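PDB 1JAD: phospholipase C beta from Meleagris gallopavo, which belongs to the phospholipase C beta family and contributes here its C-terminal region, an elongated bundle of long helices paired with a second copy of itself. Local coordinates for residues K126-S131 with A191-K196; K141-K146 with Q177-T182; Q152-S157 with E165-E170. One frame throughout, in Å; residues are numbered along the deposited sequence.

Contact 1: residues K126-S131 with A191-K196. With SO4 (sulfate ion), chain C.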
loop_
_atom_site.group_PDB
_atom_site.type_symbol
_atom_site.label_atom_id
_atom_site.label_comp_id
_atom_site.label_asym_id
_atom_site.label_seq_id
_atom_site.Cartn_x
_atom_site.Cartn_y
_atom_site.Cartn_z
ATOM N N LYS A 126 10.179 0.998 -10.177
ATOM C CA LYS A 126 11.416 0.348 -10.551
ATOM C C LYS A 126 11.860 0.841 -11.918
ATOM O O LYS A 126 13.045 1.098 -12.147
ATOM C CB LYS A 126 11.223 -1.166 -10.551
ATOM C CG LYS A 126 12.496 -1.955 -10.754
ATOM C CD LYS A 126 12.223 -3.449 -10.609
ATOM C CE LYS A 126 13.487 -4.260 -10.831
ATOM N NZ LYS A 126 13.994 -4.072 -12.218
ATOM N N ALA A 127 10.908 0.997 -12.826
ATOM C CA ALA A 127 11.241 1.464 -14.164
ATOM C C ALA A 127 11.798 2.892 -14.135
ATOM O O ALA A 127 12.746 3.206 -14.854
ATOM C CB ALA A 127 10.014 1.386 -15.072
ATOM N N LEU A 128 11.219 3.750 -13.300
ATOM C CA LEU A 128 11.682 5.131 -13.202
ATOM C C LEU A 128 13.131 5.153 -12.709
ATOM O O LEU A 128 13.997 5.781 -13.323
ATOM C CB LEU A 128 10.778 5.917 -12.252
ATOM C CG LEU A 128 11.149 7.354 -11.892
ATOM C CD1 LEU A 128 11.198 8.241 -13.149
ATOM C CD2 LEU A 128 10.119 7.876 -10.902
ATOM N N LYS A 129 13.395 4.433 -11.619
ATOM C CA LYS A 129 14.737 4.359 -11.051
ATOM C C LYS A 129 15.791 3.795 -11.996
ATOM O O LYS A 129 16.897 4.341 -12.067
ATOM C CB LYS A 129 14.734 3.547 -9.751
ATOM C CG LYS A 129 13.880 4.159 -8.663
ATOM C CD LYS A 129 14.197 3.583 -7.289
ATOM C CE LYS A 129 13.333 4.255 -6.227
ATOM N NZ LYS A 129 13.717 3.814 -4.865
ATOM N N GLU A 130 15.483 2.717 -12.715
ATOM C CA GLU A 130 16.474 2.166 -13.635
ATOM C C GLU A 130 16.736 3.159 -14.754
ATOM O O GLU A 130 17.872 3.353 -15.176
ATOM C CB GLU A 130 16.019 0.837 -14.241
ATOM C CG GLU A 130 15.812 -0.279 -13.223
ATOM C CD GLU A 130 15.754 -1.663 -13.860
ATOM O OE1 GLU A 130 14.899 -1.901 -14.740
ATOM O OE2 GLU A 130 16.575 -2.519 -13.470
ATOM N N SER A 131 15.667 3.780 -15.234
ATOM C CA SER A 131 15.759 4.770 -16.297
ATOM C C SER A 131 16.702 5.899 -15.868
ATOM O O SER A 131 17.658 6.240 -16.571
ATOM C CB SER A 131 14.360 5.324 -16.584
ATOM O OG SER A 131 14.409 6.370 -17.526
ATOM N N ALA A 191 13.675 12.879 -8.591
ATOM C CA ALA A 191 12.924 13.066 -7.360
ATOM C C ALA A 191 11.544 13.670 -7.662
ATOM O O ALA A 191 10.533 13.292 -7.040
ATOM C CB ALA A 191 13.684 13.960 -6.423
ATOM N N ARG A 192 11.481 14.605 -8.608
ATOM C CA ARG A 192 10.189 15.205 -8.942
ATOM C C ARG A 192 9.286 14.167 -9.598
ATOM O O ARG A 192 8.113 14.067 -9.260
ATOM C CB ARG A 192 10.363 16.435 -9.862
ATOM C CG ARG A 192 9.053 16.987 -10.451
ATOM C CD ARG A 192 9.193 18.428 -10.965
ATOM N NE ARG A 192 10.301 18.577 -11.908
ATOM C CZ ARG A 192 10.210 18.290 -13.198
ATOM N NH1 ARG A 192 9.056 17.853 -13.680
ATOM N NH2 ARG A 192 11.277 18.399 -13.989
ATOM N N TYR A 193 9.821 13.392 -10.534
ATOM C CA TYR A 193 9.011 12.360 -11.179
ATOM C C TYR A 193 8.543 11.279 -10.203
ATOM O O TYR A 193 7.426 10.767 -10.328
ATOM C CB TYR A 193 9.783 11.708 -12.326
ATOM C CG TYR A 193 9.681 12.463 -13.646
ATOM C CD1 TYR A 193 10.012 13.827 -13.732
ATOM C CD2 TYR A 193 9.254 11.812 -14.811
ATOM C CE1 TYR A 193 9.921 14.519 -14.937
ATOM C CE2 TYR A 193 9.161 12.493 -16.020
ATOM C CZ TYR A 193 9.496 13.842 -16.078
ATOM O OH TYR A 193 9.433 14.505 -17.281
ATOM N N GLN A 194 9.372 10.935 -9.223
ATOM C CA GLN A 194 8.967 9.894 -8.280
ATOM C C GLN A 194 7.871 10.396 -7.349
ATOM O O GLN A 194 6.890 9.704 -7.084
ATOM C CB GLN A 194 10.168 9.378 -7.474
ATOM C CG GLN A 194 9.751 8.415 -6.377
ATOM C CD GLN A 194 10.911 7.814 -5.595
ATOM O OE1 GLN A 194 10.711 7.303 -4.499
ATOM N NE2 GLN A 194 12.109 7.845 -6.155
ATOM N N GLN A 195 8.029 11.623 -6.872
ATOM C CA GLN A 195 7.055 12.232 -5.991
ATOM C C GLN A 195 5.670 12.275 -6.634
ATOM O O GLN A 195 4.665 11.923 -6.010
ATOM C CB GLN A 195 7.546 13.634 -5.624
ATOM C CG GLN A 195 6.521 14.561 -4.991
ATOM C CD GLN A 195 5.573 15.157 -6.026
ATOM O OE1 GLN A 195 5.997 15.904 -6.923
ATOM N NE2 GLN A 195 4.290 14.818 -5.917
ATOM N N LYS A 196 5.613 12.699 -7.889
ATOM C CA LYS A 196 4.345 12.806 -8.601
ATOM C C LYS A 196 3.766 11.398 -8.791
ATOM O O LYS A 196 2.562 11.174 -8.645
ATOM C CB LYS A 196 4.583 13.463 -9.967
ATOM C CG LYS A 196 3.420 14.297 -10.519
ATOM C CD LYS A 196 2.116 13.533 -10.671
ATOM C CE LYS A 196 0.993 14.472 -11.147
ATOM N NZ LYS A 196 0.767 15.653 -10.234
HETATM S S SO4 C . 10.233 18.193 -17.690
HETATM O O1 SO4 C . 10.611 19.609 -17.481
HETATM O O2 SO4 C . 9.146 18.095 -18.688
HETATM O O3 SO4 C . 9.754 17.623 -16.417
HETATM O O4 SO4 C . 11.411 17.437 -18.173
#
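Leu128 points its branched end at the backbone turn of Tyr193 and Gln194, where the two long arms of an antiparallel helical hairpin, helices 75-155 and 161-245, lie side by side. Locally the axes are 10.6 Å apart and run at 178°, almost exactly antiparallel. The two methyls of Leu128 divide the work. CD2 presses on the helix itself, with Leu128 CD2 3.5 Å from Gln194 CA, while Leu128 CD1 meets Tyr193 CB at 3.8 Å. Leu128 reaches across because its CG stands opposite the backbone N (chi1 174°), which directs the branch toward the facing helix.

The Leu128 and Tyr193 side chains cross at about a right angle. Tyr193 starts out toward helix 75-155, but its ring then swings away, so the contact rests on its CB while Leu128 CD1 lies oblique to the ring. Leu13 and Pro16 of the N-terminal loop also pack on Tyr193. On the other flank Lys129 brings its CE beside the amide end of Gln194 at a slant. Lys129 is extended beyond CG and carries its NZ past Gln194 to the second subunit, where Thr107 of that subunit forms a hydrogen bond with it and Glu212 of that subunit a salt bridge. No hydrogen bond crosses between the segments, and the amine of Lys129 is paired on the second subunit.

Beyond the outer end of Tyr193 sits a sulfate ion, probably from the crystallisation liquor. The bend of Arg192 at chi3 (53°) turns its guanidinium to the same anion. One sulfate oxygen lies in the guanidinium plane and is gripped twice: Arg192 NH1 donates to SO4 O3 at 2.8 Å and Arg192 NH2 to SO4 O3 at 3.0 Å.

Contact 2: residues K141-K146 with Q177-T182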
loop_
_atom_site.group_PDB
_atom_site.type_symbol
_atom_site.label_atom_id
_atom_site.label_comp_id
_atom_site.label_asym_id
_atom_site.label_seq_id
_atom_site.Cartn_x
_atom_site.Cartn_y
_atom_site.Cartn_z
ATOM N N LYS A 141 29.286 8.657 -19.864
ATOM C CA LYS A 141 29.984 8.185 -21.052
ATOM C C LYS A 141 30.206 9.321 -22.047
ATOM O O LYS A 141 31.300 9.470 -22.586
ATOM C CB LYS A 141 29.205 7.056 -21.730
ATOM C CG LYS A 141 29.157 5.754 -20.942
ATOM C CD LYS A 141 28.434 4.674 -21.748
ATOM C CE LYS A 141 28.332 3.360 -20.980
ATOM N NZ LYS A 141 27.611 2.302 -21.764
ATOM N N LYS A 142 29.165 10.110 -22.305
ATOM C CA LYS A 142 29.283 11.235 -23.227
ATOM C C LYS A 142 30.248 12.264 -22.671
ATOM O O LYS A 142 31.187 12.667 -23.329
ATOM C CB LYS A 142 27.930 11.926 -23.451
ATOM C CG LYS A 142 26.895 11.103 -24.192
ATOM C CD LYS A 142 25.620 11.917 -24.408
ATOM C CE LYS A 142 24.551 11.106 -25.137
ATOM N NZ LYS A 142 24.129 9.890 -24.368
ATOM N N LEU A 143 30.014 12.684 -21.444
ATOM C CA LEU A 143 30.866 13.696 -20.838
ATOM C C LEU A 143 32.334 13.351 -20.892
ATOM O O LEU A 143 33.173 14.204 -21.195
ATOM C CB LEU A 143 30.449 13.935 -19.389
ATOM C CG LEU A 143 29.180 14.759 -19.183
ATOM C CD1 LEU A 143 28.937 14.936 -17.688
ATOM C CD2 LEU A 143 29.358 16.117 -19.847
ATOM N N GLU A 144 32.644 12.089 -20.626
ATOM C CA GLU A 144 34.022 11.655 -20.610
ATOM C C GLU A 144 34.564 11.501 -22.030
ATOM O O GLU A 144 35.773 11.638 -22.273
ATOM C CB GLU A 144 34.118 10.367 -19.798
ATOM C CG GLU A 144 35.465 10.179 -19.144
ATOM C CD GLU A 144 36.452 9.655 -20.119
ATOM O OE1 GLU A 144 37.670 9.747 -19.856
ATOM O OE2 GLU A 144 35.977 9.123 -21.146
ATOM N N ALA A 145 33.660 11.253 -22.976
ATOM C CA ALA A 145 34.039 11.132 -24.377
ATOM C C ALA A 145 34.431 12.518 -24.862
ATOM O O ALA A 145 35.420 12.676 -25.578
ATOM C CB ALA A 145 32.873 10.620 -25.193
ATOM N N LYS A 146 33.633 13.514 -24.478
ATOM C CA LYS A 146 33.876 14.909 -24.850
ATOM C C LYS A 146 35.230 15.333 -24.275
ATOM O O LYS A 146 36.039 15.985 -24.945
ATOM C CB LYS A 146 32.788 15.823 -24.267
ATOM C CG LYS A 146 31.352 15.447 -24.607
ATOM C CD LYS A 146 31.127 15.401 -26.108
ATOM C CE LYS A 146 29.664 15.118 -26.432
ATOM N NZ LYS A 146 28.777 16.188 -25.881
ATOM N N GLN A 177 33.415 18.238 -12.580
ATOM C CA GLN A 177 32.316 19.033 -12.037
ATOM C C GLN A 177 31.055 18.903 -12.855
ATOM O O GLN A 177 29.956 18.856 -12.318
ATOM C CB GLN A 177 32.702 20.508 -11.927
ATOM C CG GLN A 177 33.924 20.737 -11.067
ATOM C CD GLN A 177 33.936 22.113 -10.464
ATOM O OE1 GLN A 177 34.918 22.528 -9.838
ATOM N NE2 GLN A 177 32.830 22.832 -10.625
ATOM N N GLU A 178 31.204 18.832 -14.163
ATOM C CA GLU A 178 30.016 18.702 -14.977
ATOM C C GLU A 178 29.293 17.368 -14.721
ATOM O O GLU A 178 28.055 17.336 -14.797
ATOM C CB GLU A 178 30.359 18.864 -16.456
ATOM C CG GLU A 178 29.134 18.947 -17.337
ATOM C CD GLU A 178 29.467 19.312 -18.768
ATOM O OE1 GLU A 178 28.529 19.414 -19.587
ATOM O OE2 GLU A 178 30.666 19.497 -19.071
ATOM N N VAL A 179 30.024 16.284 -14.403
ATOM C CA VAL A 179 29.330 15.008 -14.133
ATOM C C VAL A 179 28.602 15.114 -12.796
ATOM O O VAL A 179 27.465 14.686 -12.676
ATOM C CB VAL A 179 30.271 13.734 -14.069
ATOM C CG1 VAL A 179 31.181 13.682 -15.277
ATOM C CG2 VAL A 179 31.054 13.700 -12.764
ATOM N N VAL A 180 29.260 15.697 -11.797
ATOM C CA VAL A 180 28.660 15.875 -10.476
ATOM C C VAL A 180 27.392 16.718 -10.545
ATOM O O VAL A 180 26.336 16.351 -10.017
ATOM C CB VAL A 180 29.658 16.561 -9.495
ATOM C CG1 VAL A 180 28.944 16.960 -8.186
ATOM C CG2 VAL A 180 30.793 15.593 -9.181
ATOM N N GLN A 181 27.500 17.867 -11.186
ATOM C CA GLN A 181 26.342 18.736 -11.310
ATOM C C GLN A 181 25.261 18.079 -12.169
ATOM O O GLN A 181 24.071 18.239 -11.894
ATOM C CB GLN A 181 26.758 20.083 -11.913
ATOM C CG GLN A 181 27.731 20.853 -11.048
ATOM C CD GLN A 181 27.223 21.033 -9.639
ATOM O OE1 GLN A 181 26.080 21.434 -9.432
ATOM N NE2 GLN A 181 28.077 20.748 -8.651
ATOM N N THR A 182 25.655 17.349 -13.210
ATOM C CA THR A 182 24.638 16.720 -14.044
ATOM C C THR A 182 23.956 15.604 -13.259
ATOM O O THR A 182 22.739 15.438 -13.333
ATOM C CB THR A 182 25.222 16.173 -15.376
ATOM O OG1 THR A 182 26.449 15.490 -15.119
ATOM C CG2 THR A 182 25.478 17.292 -16.366
#
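Thr182 OG1 touches Leu143 CD1 across the contact at 3.6 Å, yet its near polar neighbour is in the preceding turn of its own helix, where Thr182 OG1 lies 2.8 Å from Val179 O. With chi1 at 44°, OG1 sits between the backbone N and carbonyl carbon of Thr182, a position that faces that turn.

Leu143 is common to every contact here. Its CD1 packs on Val179, with Leu143 CD1 3.5 Å from Val179 CG1, and its CD2 lies against the carboxylate of Glu178, at 3.4 Å from Glu178 CD. Glu178 is extended beyond CG, which lays its carboxylate by Leu143 CD2; its CG is near both Leu143 methyls. Helices 75-155 and 161-245 are antiparallel arms of one hairpin here, with local axes 10.2 Å apart and inclined at 162°. Val179 is also packed by Tyr223 of the second subunit, and Leu143 by His175.

No hydrogen bond joins the two segments. Glu144 forms a salt bridge with Arg147 of its own helix, and weak hydrogen bonds run from Glu144 to His89 and from Gln181 to Glu224, both of the second subunit. What links the segments is one leucine set among a valine, a threonine hydroxyl and the carboxylate end of a glutamate. This implies a van der Waals contact, apolar where Leu143 meets Val179 and elsewhere a methyl against a charged group.

Contact 3: residues Q152-S157 with E165-E170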
loop_
_atom_site.group_PDB
_atom_site.type_symbol
_atom_site.label_atom_id
_atom_site.label_comp_id
_atom_site.label_asym_id
_atom_site.label_seq_id
_atom_site.Cartn_x
_atom_site.Cartn_y
_atom_site.Cartn_z
ATOM N N GLN A 152 42.359 15.953 -27.015
ATOM C CA GLN A 152 42.936 15.635 -28.323
ATOM C C GLN A 152 43.053 16.900 -29.183
ATOM O O GLN A 152 44.156 17.307 -29.539
ATOM C CB GLN A 152 42.081 14.575 -29.031
ATOM C CG GLN A 152 42.686 14.015 -30.309
ATOM C CD GLN A 152 41.909 12.821 -30.867
ATOM O OE1 GLN A 152 40.704 12.913 -31.133
ATOM N NE2 GLN A 152 42.601 11.694 -31.055
ATOM N N VAL A 153 41.925 17.524 -29.505
ATOM C CA VAL A 153 41.925 18.748 -30.300
ATOM C C VAL A 153 42.895 19.791 -29.731
ATOM O O VAL A 153 43.576 20.497 -30.474
ATOM C CB VAL A 153 40.508 19.371 -30.355
ATOM C CG1 VAL A 153 40.574 20.786 -30.920
ATOM C CG2 VAL A 153 39.605 18.525 -31.228
HETATM N N MSE A 154 42.964 19.877 -28.408
HETATM C CA MSE A 154 43.837 20.848 -27.761
HETATM C C MSE A 154 45.323 20.585 -28.030
HETATM O O MSE A 154 46.018 21.445 -28.588
HETATM C CB MSE A 154 43.545 20.882 -26.245
HETATM C CG MSE A 154 44.289 21.962 -25.461
HETATM SE SE MSE A 154 46.010 21.571 -25.015
HETATM C CE MSE A 154 45.738 20.479 -23.606
HETATM N N MSE A 155 45.805 19.403 -27.644
HETATM C CA MSE A 155 47.207 19.030 -27.824
HETATM C C MSE A 155 47.778 19.329 -29.210
HETATM O O MSE A 155 48.938 19.717 -29.328
HETATM C CB MSE A 155 47.405 17.539 -27.513
HETATM C CG MSE A 155 47.178 17.134 -26.058
HETATM SE SE MSE A 155 48.427 17.771 -24.891
HETATM C CE MSE A 155 49.916 16.894 -25.461
ATOM N N ARG A 156 46.981 19.157 -30.262
ATOM C CA ARG A 156 47.497 19.413 -31.602
ATOM C C ARG A 156 47.449 20.868 -32.068
ATOM O O ARG A 156 47.927 21.177 -33.158
ATOM C CB ARG A 156 46.791 18.534 -32.636
ATOM C CG ARG A 156 45.316 18.823 -32.850
ATOM C CD ARG A 156 44.856 18.146 -34.139
ATOM N NE ARG A 156 43.446 18.370 -34.449
ATOM C CZ ARG A 156 42.888 18.059 -35.616
ATOM N NH1 ARG A 156 43.623 17.514 -36.582
ATOM N NH2 ARG A 156 41.595 18.285 -35.816
ATOM N N SER A 157 46.870 21.760 -31.267
ATOM C CA SER A 157 46.819 23.172 -31.646
ATOM C C SER A 157 47.734 23.964 -30.711
ATOM O O SER A 157 47.944 25.164 -30.890
ATOM C CB SER A 157 45.388 23.725 -31.561
ATOM O OG SER A 157 44.922 23.771 -30.221
ATOM N N GLU A 165 49.166 21.933 -20.231
ATOM C CA GLU A 165 48.926 21.379 -18.903
ATOM C C GLU A 165 47.819 22.197 -18.268
ATOM O O GLU A 165 46.920 21.655 -17.631
ATOM C CB GLU A 165 50.196 21.465 -18.056
ATOM C CG GLU A 165 51.449 21.086 -18.840
ATOM C CD GLU A 165 51.359 19.714 -19.498
ATOM O OE1 GLU A 165 52.196 19.429 -20.386
ATOM O OE2 GLU A 165 50.468 18.919 -19.121
ATOM N N ARG A 166 47.895 23.510 -18.453
ATOM C CA ARG A 166 46.890 24.429 -17.933
ATOM C C ARG A 166 45.553 24.094 -18.564
ATOM O O ARG A 166 44.534 23.999 -17.877
ATOM C CB ARG A 166 47.258 25.872 -18.280
ATOM C CG ARG A 166 48.319 26.482 -17.393
ATOM C CD ARG A 166 48.825 27.787 -17.981
ATOM N NE ARG A 166 49.684 27.552 -19.142
ATOM C CZ ARG A 166 50.226 28.515 -19.880
ATOM N NH1 ARG A 166 49.999 29.787 -19.583
ATOM N NH2 ARG A 166 51.015 28.208 -20.901
ATOM N N LEU A 167 45.564 23.924 -19.882
ATOM C CA LEU A 167 44.356 23.594 -20.615
ATOM C C LEU A 167 43.801 22.216 -20.204
ATOM O O LEU A 167 42.586 22.032 -20.129
ATOM C CB LEU A 167 44.633 23.658 -22.119
ATOM C CG LEU A 167 45.076 25.035 -22.647
ATOM C CD1 LEU A 167 45.323 24.970 -24.156
ATOM C CD2 LEU A 167 44.014 26.072 -22.324
ATOM N N LYS A 168 44.682 21.253 -19.938
ATOM C CA LYS A 168 44.231 19.942 -19.495
ATOM C C LYS A 168 43.518 20.108 -18.166
ATOM O O LYS A 168 42.407 19.600 -17.974
ATOM C CB LYS A 168 45.403 18.976 -19.304
ATOM C CG LYS A 168 45.873 18.266 -20.555
ATOM C CD LYS A 168 46.972 17.259 -20.218
ATOM C CE LYS A 168 47.425 16.505 -21.463
ATOM N NZ LYS A 168 48.591 15.613 -21.226
ATOM N N LYS A 169 44.161 20.805 -17.236
ATOM C CA LYS A 169 43.546 21.017 -15.937
ATOM C C LYS A 169 42.171 21.650 -16.052
ATOM O O LYS A 169 41.241 21.259 -15.341
ATOM C CB LYS A 169 44.434 21.876 -15.033
ATOM C CG LYS A 169 45.584 21.099 -14.393
ATOM C CD LYS A 169 46.332 21.940 -13.367
ATOM C CE LYS A 169 47.227 21.067 -12.478
ATOM N NZ LYS A 169 48.246 20.306 -13.250
ATOM N N GLU A 170 42.029 22.621 -16.949
ATOM C CA GLU A 170 40.739 23.273 -17.102
ATOM C C GLU A 170 39.722 22.324 -17.696
ATOM O O GLU A 170 38.584 22.290 -17.259
ATOM C CB GLU A 170 40.853 24.521 -17.974
ATOM C CG GLU A 170 41.680 25.630 -17.357
ATOM C CD GLU A 170 41.693 26.874 -18.216
ATOM O OE1 GLU A 170 42.457 27.805 -17.891
ATOM O OE2 GLU A 170 40.934 26.922 -19.212
#
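Met154 and Leu167 make the tight half of this contact, near the turn that joins helix 75-155 to helix 161-245 in the antiparallel hairpin. Both Met154 and Met155 are selenomethionines. Met154 CG meets Leu167 CD1 at 3.4 Å, and the selenium follows, with Met154 SE 3.6 Å from the same Leu167 CD1. The chain of Met154 is bent at chi2 (-81°) and again at chi3, so it folds over Leu167; its methyl CE lies by Leu167 CB and reaches Lys168 CG at 3.8 Å. Met154 is buried, and Gln164 also touches it.

The looser side is that of Met155 and Lys168, which cross at a slant with a single approach, Met155 SE to Lys168 CE at 3.8 Å. The extended Lys168 carries its amine on to Glu81 of the second subunit in a long, weak ion pair. Behind the contact, Ser157 donates twice to Met154 O, from its OG at 3.0 Å and from its own N.

Nothing polar crosses between the segments. The groups that meet are selenium, methyl and methylene, so the contact is consistent with dispersion and burial, with no directional bond, while Lys168 may temper the crowding of like charge between Glu165 and Glu81 of the second subunit.

How the contacts relate
All three contacts join helix 75-155 to helix 161-245 and are nested along the hairpin: contact 3 sits inside the loop closed by contact 2, and contact 2 inside that of contact 1. Their centres are about 21 Å apart from 1 to 2 and about 17 Å from 2 to 3, and none touches another. Each is partly buried, with a hydrophobic side chain at its heart and no hydrogen bond between the segments. Contact 1, closest to the chain's centre, adds the N-terminal loop and a sulfate ion; contact 2 sets one leucine against a valine, a threonine hydroxyl and a carboxylate; contact 3, the farthest, packs selenomethionines beside the turn. All three also meet the second subunit.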